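Local coordinates for enoyl-[acyl-carrier-protein] reductase [FMN] (Thermotoga maritima, PDB 5GVH) that binds flavin mononucleotide and probably catalyses the NADH-dependent reduction of enoyl groups carried by acyl carrier protein, at residues 52-57 with 87-92; 69-74 with 93-98. All coordinates share one frame; numbering follows the deposited sequence.

Both contacts lie in one stretch of a TIM-type barrel, where parallel strands alternate with outer helices. From the N terminus the chain runs through helix 50-61, strand 69-72, helix 79-88 and strand 93-96. Interaction 1 closes the first loop, bringing 87-92, at the end of the second helix, back beside the first helix. Interaction 2 closes the beta-alpha-beta unit by pairing the two strands, the second beginning directly after 87-92. Since 69-74 lies between the segments of interaction 1 and 93-98 follows them, the loops cross. Val70 joins them physically: its methyls meet Leu53, Ile57 and Val91, tying the helical layer to the barrel wall.

Interaction 1 of 2, residues 52-57 with 87-92; sequences DLRKAI and IEEKVP
Arg54, on outer helix 50-61 of the TIM-type barrel, faces Glu88 and Glu89, where helix 79-88 gives way to the loop leading into the next strand, and the three make up a salt-bridge network, of which the Glu88 leg is less surely placed. That helix ends in a Schellman motif: Lys90 takes up positive phi (53°), and its N bonds back to Ile87 O. The resulting turn presents Glu89 to the neighbouring helix. Arg54 suits its place because its long chain runs out extended and then bends at chi3 (-94°), bringing the guanidinium over to the two glutamates. Its NE donates a hydrogen bond, part of the salt bridge, to Glu89 OE1 at 3.3 Å. The bond is bent, with 143° at the hydrogen, and reaches the anti side of the carboxylate, whose plane stands nearly upright to the guanidinium. The same OE1 also lies 3.7 Å from Arg54 CG. Glu88 meets the guanidinium at its NH2 edge with the two flat groups nearly coplanar, but doubtfully close. An alanine in place of Glu89 would remove the carboxylate and is likely to leave Arg54 NE without this partner, giving the guanidinium more freedom to turn. Glu89 O is separately held by Arg61 NH1. Beneath these charges the contact becomes apolar. The branched chains of Ile57 and Val91 suit this buried level, where both also pack on Val70 of strand 69-72. Ile57 CG2 touches Glu89 CB at 4.2 Å, and Ile57 CD1 meets Val91 CG2 at 3.6 Å.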
loop_
_atom_site.group_PDB
_atom_site.type_symbol
_atom_site.label_atom_id
_atom_site.label_comp_id
_atom_site.label_asym_id
_atom_site.label_seq_id
_atom_site.Cartn_x
_atom_site.Cartn_y
_atom_site.Cartn_z
ATOM N N ASP A 52 -22.365 -1.869 -28.478
ATOM C CA ASP A 52 -22.280 -0.967 -27.337
ATOM C C ASP A 52 -20.984 -0.164 -27.360
ATOM O O ASP A 52 -20.997 1.053 -27.142
ATOM C CB ASP A 52 -22.409 -1.771 -26.046
ATOM C CG ASP A 52 -23.768 -2.417 -25.917
ATOM O OD1 ASP A 52 -23.937 -3.315 -25.067
ATOM O OD2 ASP A 52 -24.674 -2.012 -26.675
ATOM N N LEU A 53 -19.861 -0.814 -27.652
ATOM C CA LEU A 53 -18.594 -0.094 -27.599
ATOM C C LEU A 53 -18.468 0.876 -28.761
ATOM O O LEU A 53 -18.016 2.017 -28.582
ATOM C CB LEU A 53 -17.420 -1.074 -27.583
ATOM C CG LEU A 53 -16.046 -0.396 -27.536
ATOM C CD1 LEU A 53 -15.888 0.445 -26.272
ATOM C CD2 LEU A 53 -14.931 -1.425 -27.675
ATOM N N ARG A 54 -18.870 0.440 -29.957
ATOM C CA ARG A 54 -18.841 1.312 -31.127
ATOM C C ARG A 54 -19.695 2.553 -30.905
ATOM O O ARG A 54 -19.261 3.675 -31.196
ATOM C CB ARG A 54 -19.314 0.528 -32.357
ATOM C CG ARG A 54 -19.082 1.209 -33.709
ATOM C CD ARG A 54 -19.459 0.294 -34.894
ATOM N NE ARG A 54 -18.306 -0.441 -35.411
ATOM C CZ ARG A 54 -18.102 -1.751 -35.261
ATOM N NH1 ARG A 54 -18.986 -2.513 -34.624
ATOM N NH2 ARG A 54 -17.009 -2.307 -35.767
ATOM N N LYS A 55 -20.912 2.375 -30.385
ATOM C CA LYS A 55 -21.768 3.527 -30.120
ATOM C C LYS A 55 -21.170 4.407 -29.026
ATOM O O LYS A 55 -21.221 5.644 -29.112
ATOM C CB LYS A 55 -23.175 3.060 -29.731
ATOM C CG LYS A 55 -24.145 4.196 -29.419
ATOM C CD LYS A 55 -25.441 3.717 -28.772
ATOM C CE LYS A 55 -26.384 4.904 -28.584
ATOM N NZ LYS A 55 -25.643 6.146 -28.146
ATOM N N ALA A 56 -20.594 3.786 -27.990
ATOM C CA ALA A 56 -19.998 4.559 -26.908
ATOM C C ALA A 56 -18.807 5.366 -27.405
ATOM O O ALA A 56 -18.681 6.550 -27.075
ATOM C CB ALA A 56 -19.591 3.635 -25.756
ATOM N N ILE A 57 -17.935 4.751 -28.214
ATOM C CA ILE A 57 -16.780 5.467 -28.760
ATOM C C ILE A 57 -17.240 6.692 -29.531
ATOM O O ILE A 57 -16.736 7.809 -29.341
ATOM C CB ILE A 57 -15.945 4.539 -29.662
ATOM C CG1 ILE A 57 -15.203 3.487 -28.833
ATOM C CG2 ILE A 57 -14.970 5.353 -30.503
ATOM C CD1 ILE A 57 -14.700 2.305 -29.635
ATOM N N ILE A 87 -9.795 -1.175 -33.028
ATOM C CA ILE A 87 -8.913 -0.973 -34.174
ATOM C C ILE A 87 -9.619 -0.168 -35.262
ATOM O O ILE A 87 -9.124 0.875 -35.708
ATOM C CB ILE A 87 -8.434 -2.326 -34.721
ATOM C CG1 ILE A 87 -7.566 -3.044 -33.693
ATOM C CG2 ILE A 87 -7.707 -2.145 -36.060
ATOM C CD1 ILE A 87 -7.183 -4.429 -34.126
ATOM N N GLU A 88 -10.777 -0.645 -35.716
ATOM C CA GLU A 88 -11.435 0.013 -36.834
ATOM C C GLU A 88 -12.022 1.365 -36.454
ATOM O O GLU A 88 -12.352 2.151 -37.354
ATOM C CB GLU A 88 -12.510 -0.904 -37.430
ATOM C CG GLU A 88 -13.510 -1.454 -36.441
ATOM C CD GLU A 88 -13.911 -2.892 -36.746
ATOM O OE1 GLU A 88 -14.990 -3.321 -36.285
ATOM O OE2 GLU A 88 -13.148 -3.601 -37.440
ATOM N N GLU A 89 -12.138 1.673 -35.162
ATOM C CA GLU A 89 -12.486 3.025 -34.750
ATOM C C GLU A 89 -11.266 3.863 -34.399
ATOM O O GLU A 89 -11.423 5.021 -34.009
ATOM C CB GLU A 89 -13.475 3.008 -33.584
ATOM C CG GLU A 89 -14.788 2.303 -33.894
ATOM C CD GLU A 89 -15.444 2.809 -35.186
ATOM O OE1 GLU A 89 -16.204 2.028 -35.803
ATOM O OE2 GLU A 89 -15.188 3.969 -35.600
ATOM N N LYS A 90 -10.065 3.308 -34.565
ATOM C CA LYS A 90 -8.789 3.989 -34.327
ATOM C C LYS A 90 -8.726 4.605 -32.922
ATOM O O LYS A 90 -8.282 5.740 -32.724
ATOM C CB LYS A 90 -8.496 5.023 -35.432
ATOM C CG LYS A 90 -9.206 6.388 -35.352
ATOM C CD LYS A 90 -8.642 7.422 -36.344
ATOM C CE LYS A 90 -9.487 8.699 -36.371
ATOM N NZ LYS A 90 -10.938 8.397 -36.539
ATOM N N VAL A 91 -9.141 3.822 -31.929
ATOM C CA VAL A 91 -9.062 4.289 -30.537
ATOM C C VAL A 91 -7.606 4.585 -30.183
ATOM O O VAL A 91 -6.716 3.754 -30.457
ATOM C CB VAL A 91 -9.666 3.249 -29.583
ATOM C CG1 VAL A 91 -9.268 3.552 -28.137
ATOM C CG2 VAL A 91 -11.187 3.239 -29.726
ATOM N N PRO A 92 -7.300 5.757 -29.613
ATOM C CA PRO A 92 -5.885 6.128 -29.420
ATOM C C PRO A 92 -5.150 5.259 -28.414
ATOM O O PRO A 92 -3.971 4.942 -28.632
ATOM C CB PRO A 92 -5.964 7.583 -28.933
ATOM C CG PRO A 92 -7.343 8.042 -29.230
ATOM C CD PRO A 92 -8.220 6.837 -29.225
#

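Interaction 2 of 2, residues 69-74 with 93-98; sequences GVNIIL and VVTFGA. With FMN (flavin mononucleotide), chain C.
Gly97 N donates to Ile72 O (2.9 Å), and beside this bond Ile73 and Gly97 both meet the pyrimidine end of the FMN flavin. Ile73 CD1 lies 3.2 Å from FMN N3, and Gly97 CA approaches FMN O2 at 3.3 Å. Glycine suits this place because a side chain here would probably crowd Ile73 CD1. Asn71, on the side of the sheet carrying Thr95, also brings its amide to this end of the flavin and packs against Thr95 CG2. Behind this first shell the strands run parallel: Val70 and Ile72 each turn both N and O to 93-98, while Asn71 between them pairs with strand 42-44 on the other side. Thr95 N reaches Val70 O at 2.7 Å in a nearly straight bond, while Ile72 N donates to Thr95 O at 2.8 Å. The other side carries Val70, Ile72, Val94 and Phe96, apolar residues suited to packing under helices 79-88 and 102-110. With CG anti to its carbonyl carbon (chi1 -79°), Phe96 runs alongside Ile72, and its CE2 touches Ile72 CB at 3.8 Å. Leu74 CD2 comes obliquely to Phe96 CD2 at 3.6 Å, and Val94 CG1 sits over one face, offset toward the rim. Tyr104 meets the ring with its plane nearly parallel. The pairing thus spends backbone polar groups on one another within a buried wall, which is likely to hold steady the backbone that carries Asn71, Ile73 and Gly97 to the flavin; Ile73 and Gly97 approach its polar rim through carbon, consistent with recognition there by fit rather than by hydrogen bonding.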
loop_
_atom_site.group_PDB
_atom_site.type_symbol
_atom_site.label_atom_id
_atom_site.label_comp_id
_atom_site.label_asym_id
_atom_site.label_seq_id
_atom_site.Cartn_x
_atom_site.Cartn_y
_atom_site.Cartn_z
ATOM N N GLY A 69 -9.211 6.627 -24.112
ATOM C CA GLY A 69 -8.885 5.223 -24.212
ATOM C C GLY A 69 -10.103 4.346 -24.006
ATOM O O GLY A 69 -11.186 4.817 -23.638
ATOM N N VAL A 70 -9.904 3.049 -24.236
ATOM C CA VAL A 70 -10.930 2.045 -23.982
ATOM C C VAL A 70 -10.309 0.932 -23.156
ATOM O O VAL A 70 -9.161 0.543 -23.403
ATOM C CB VAL A 70 -11.529 1.491 -25.294
ATOM C CG1 VAL A 70 -12.475 0.321 -25.016
ATOM C CG2 VAL A 70 -12.244 2.607 -26.063
ATOM N N ASN A 71 -11.056 0.436 -22.169
ATOM C CA ASN A 71 -10.617 -0.651 -21.299
ATOM C C ASN A 71 -11.352 -1.941 -21.649
ATOM O O ASN A 71 -12.586 -1.963 -21.677
ATOM C CB ASN A 71 -10.859 -0.319 -19.826
ATOM C CG ASN A 71 -10.575 -1.510 -18.901
ATOM O OD1 ASN A 71 -9.423 -1.810 -18.614
ATOM N ND2 ASN A 71 -11.624 -2.190 -18.445
ATOM N N ILE A 72 -10.596 -3.017 -21.867
ATOM C CA ILE A 72 -11.142 -4.326 -22.218
ATOM C C ILE A 72 -10.776 -5.363 -21.154
ATOM O O ILE A 72 -9.600 -5.491 -20.779
ATOM C CB ILE A 72 -10.633 -4.782 -23.596
ATOM C CG1 ILE A 72 -11.100 -3.796 -24.683
ATOM C CG2 ILE A 72 -11.104 -6.206 -23.859
ATOM C CD1 ILE A 72 -10.330 -3.882 -25.993
ATOM N N ILE A 73 -11.774 -6.133 -20.707
ATOM C CA ILE A 73 -11.551 -7.272 -19.814
ATOM C C ILE A 73 -11.232 -8.513 -20.646
ATOM O O ILE A 73 -12.076 -8.990 -21.415
ATOM C CB ILE A 73 -12.769 -7.533 -18.916
ATOM C CG1 ILE A 73 -13.333 -6.230 -18.383
ATOM C CG2 ILE A 73 -12.358 -8.374 -17.718
ATOM C CD1 ILE A 73 -12.358 -5.496 -17.531
ATOM N N LEU A 74 -10.028 -9.061 -20.460
ATOM C CA LEU A 74 -9.598 -10.252 -21.187
ATOM C C LEU A 74 -10.534 -11.441 -20.997
ATOM O O LEU A 74 -10.591 -12.314 -21.868
ATOM C CB LEU A 74 -8.190 -10.635 -20.746
ATOM C CG LEU A 74 -7.142 -9.582 -21.086
ATOM C CD1 LEU A 74 -5.802 -9.932 -20.445
ATOM C CD2 LEU A 74 -7.009 -9.435 -22.596
ATOM N N VAL A 93 -5.797 4.893 -27.300
ATOM C CA VAL A 93 -5.170 4.135 -26.219
ATOM C C VAL A 93 -6.112 3.015 -25.792
ATOM O O VAL A 93 -7.301 3.246 -25.535
ATOM C CB VAL A 93 -4.824 5.040 -25.012
ATOM C CG1 VAL A 93 -4.164 4.235 -23.888
ATOM C CG2 VAL A 93 -3.929 6.188 -25.437
ATOM N N VAL A 94 -5.584 1.797 -25.702
ATOM C CA VAL A 94 -6.340 0.661 -25.187
ATOM C C VAL A 94 -5.736 0.240 -23.852
ATOM O O VAL A 94 -4.514 0.093 -23.735
ATOM C CB VAL A 94 -6.362 -0.518 -26.177
ATOM C CG1 VAL A 94 -6.765 -1.800 -25.474
ATOM C CG2 VAL A 94 -7.327 -0.230 -27.310
ATOM N N THR A 95 -6.593 0.052 -22.858
ATOM C CA THR A 95 -6.225 -0.481 -21.554
ATOM C C THR A 95 -6.798 -1.883 -21.392
ATOM O O THR A 95 -7.932 -2.147 -21.800
ATOM C CB THR A 95 -6.736 0.428 -20.434
ATOM O OG1 THR A 95 -5.840 1.505 -20.255
ATOM C CG2 THR A 95 -6.837 -0.308 -19.172
ATOM N N PHE A 96 -6.015 -2.783 -20.802
ATOM C CA PHE A 96 -6.450 -4.151 -20.561
ATOM C C PHE A 96 -6.559 -4.424 -19.067
ATOM O O PHE A 96 -5.703 -4.005 -18.276
ATOM C CB PHE A 96 -5.502 -5.149 -21.219
ATOM C CG PHE A 96 -5.723 -5.292 -22.691
ATOM C CD1 PHE A 96 -4.799 -4.801 -23.602
ATOM C CD2 PHE A 96 -6.883 -5.888 -23.171
ATOM C CE1 PHE A 96 -5.024 -4.927 -24.971
ATOM C CE2 PHE A 96 -7.111 -6.011 -24.542
ATOM C CZ PHE A 96 -6.179 -5.535 -25.433
ATOM N N GLY A 97 -7.628 -5.115 -18.685
ATOM C CA GLY A 97 -7.805 -5.511 -17.306
ATOM C C GLY A 97 -6.847 -6.615 -16.902
ATOM O O GLY A 97 -5.844 -6.858 -17.582
ATOM N N ALA A 98 -7.157 -7.309 -15.811
ATOM C CA ALA A 98 -6.223 -8.285 -15.267
ATOM C C ALA A 98 -6.067 -9.482 -16.199
ATOM O O ALA A 98 -7.021 -9.938 -16.840
ATOM C CB ALA A 98 -6.687 -8.744 -13.889
HETATM N N1 FMN C . -10.294 -2.057 -13.832
HETATM C C2 FMN C . -10.272 -2.790 -15.010
HETATM O O2 FMN C . -9.218 -3.107 -15.564
HETATM N N3 FMN C . -11.451 -3.181 -15.583
HETATM C C4 FMN C . -12.655 -2.853 -15.010
HETATM O O4 FMN C . -13.694 -3.229 -15.553
HETATM C C4A FMN C . -12.685 -2.118 -13.831
HETATM N N5 FMN C . -13.894 -1.789 -13.254
HETATM C C5A FMN C . -13.926 -1.039 -12.094
HETATM C C6 FMN C . -15.156 -0.704 -11.538
HETATM C C7 FMN C . -15.215 0.046 -10.376
HETATM C C7M FMN C . -16.556 0.388 -9.792
HETATM C C8 FMN C . -14.033 0.466 -9.759
HETATM C C8M FMN C . -14.089 1.270 -8.489
HETATM C C9 FMN C . -12.799 0.132 -10.315
HETATM C C9A FMN C . -12.737 -0.624 -11.490
HETATM N N10 FMN C . -11.516 -0.962 -12.069
HETATM C C10 FMN C . -11.491 -1.714 -13.234
HETATM C "C1'" FMN C . -10.228 -0.513 -11.433
HETATM C "C2'" FMN C . -9.903 0.905 -11.895
HETATM O "O2'" FMN C . -9.611 0.891 -13.272
HETATM C "C3'" FMN C . -8.692 1.490 -11.180
HETATM O "O3'" FMN C . -7.541 0.804 -11.622
HETATM C "C4'" FMN C . -8.835 1.438 -9.663
HETATM O "O4'" FMN C . -10.071 2.016 -9.324
HETATM C "C5'" FMN C . -7.756 2.258 -8.965
HETATM O "O5'" FMN C . -7.998 2.283 -7.569
HETATM P P FMN C . -8.710 3.523 -6.802
HETATM O O1P FMN C . -8.163 3.572 -5.385
HETATM O O2P FMN C . -8.462 4.839 -7.496
HETATM O O3P FMN C . -10.191 3.238 -6.705
#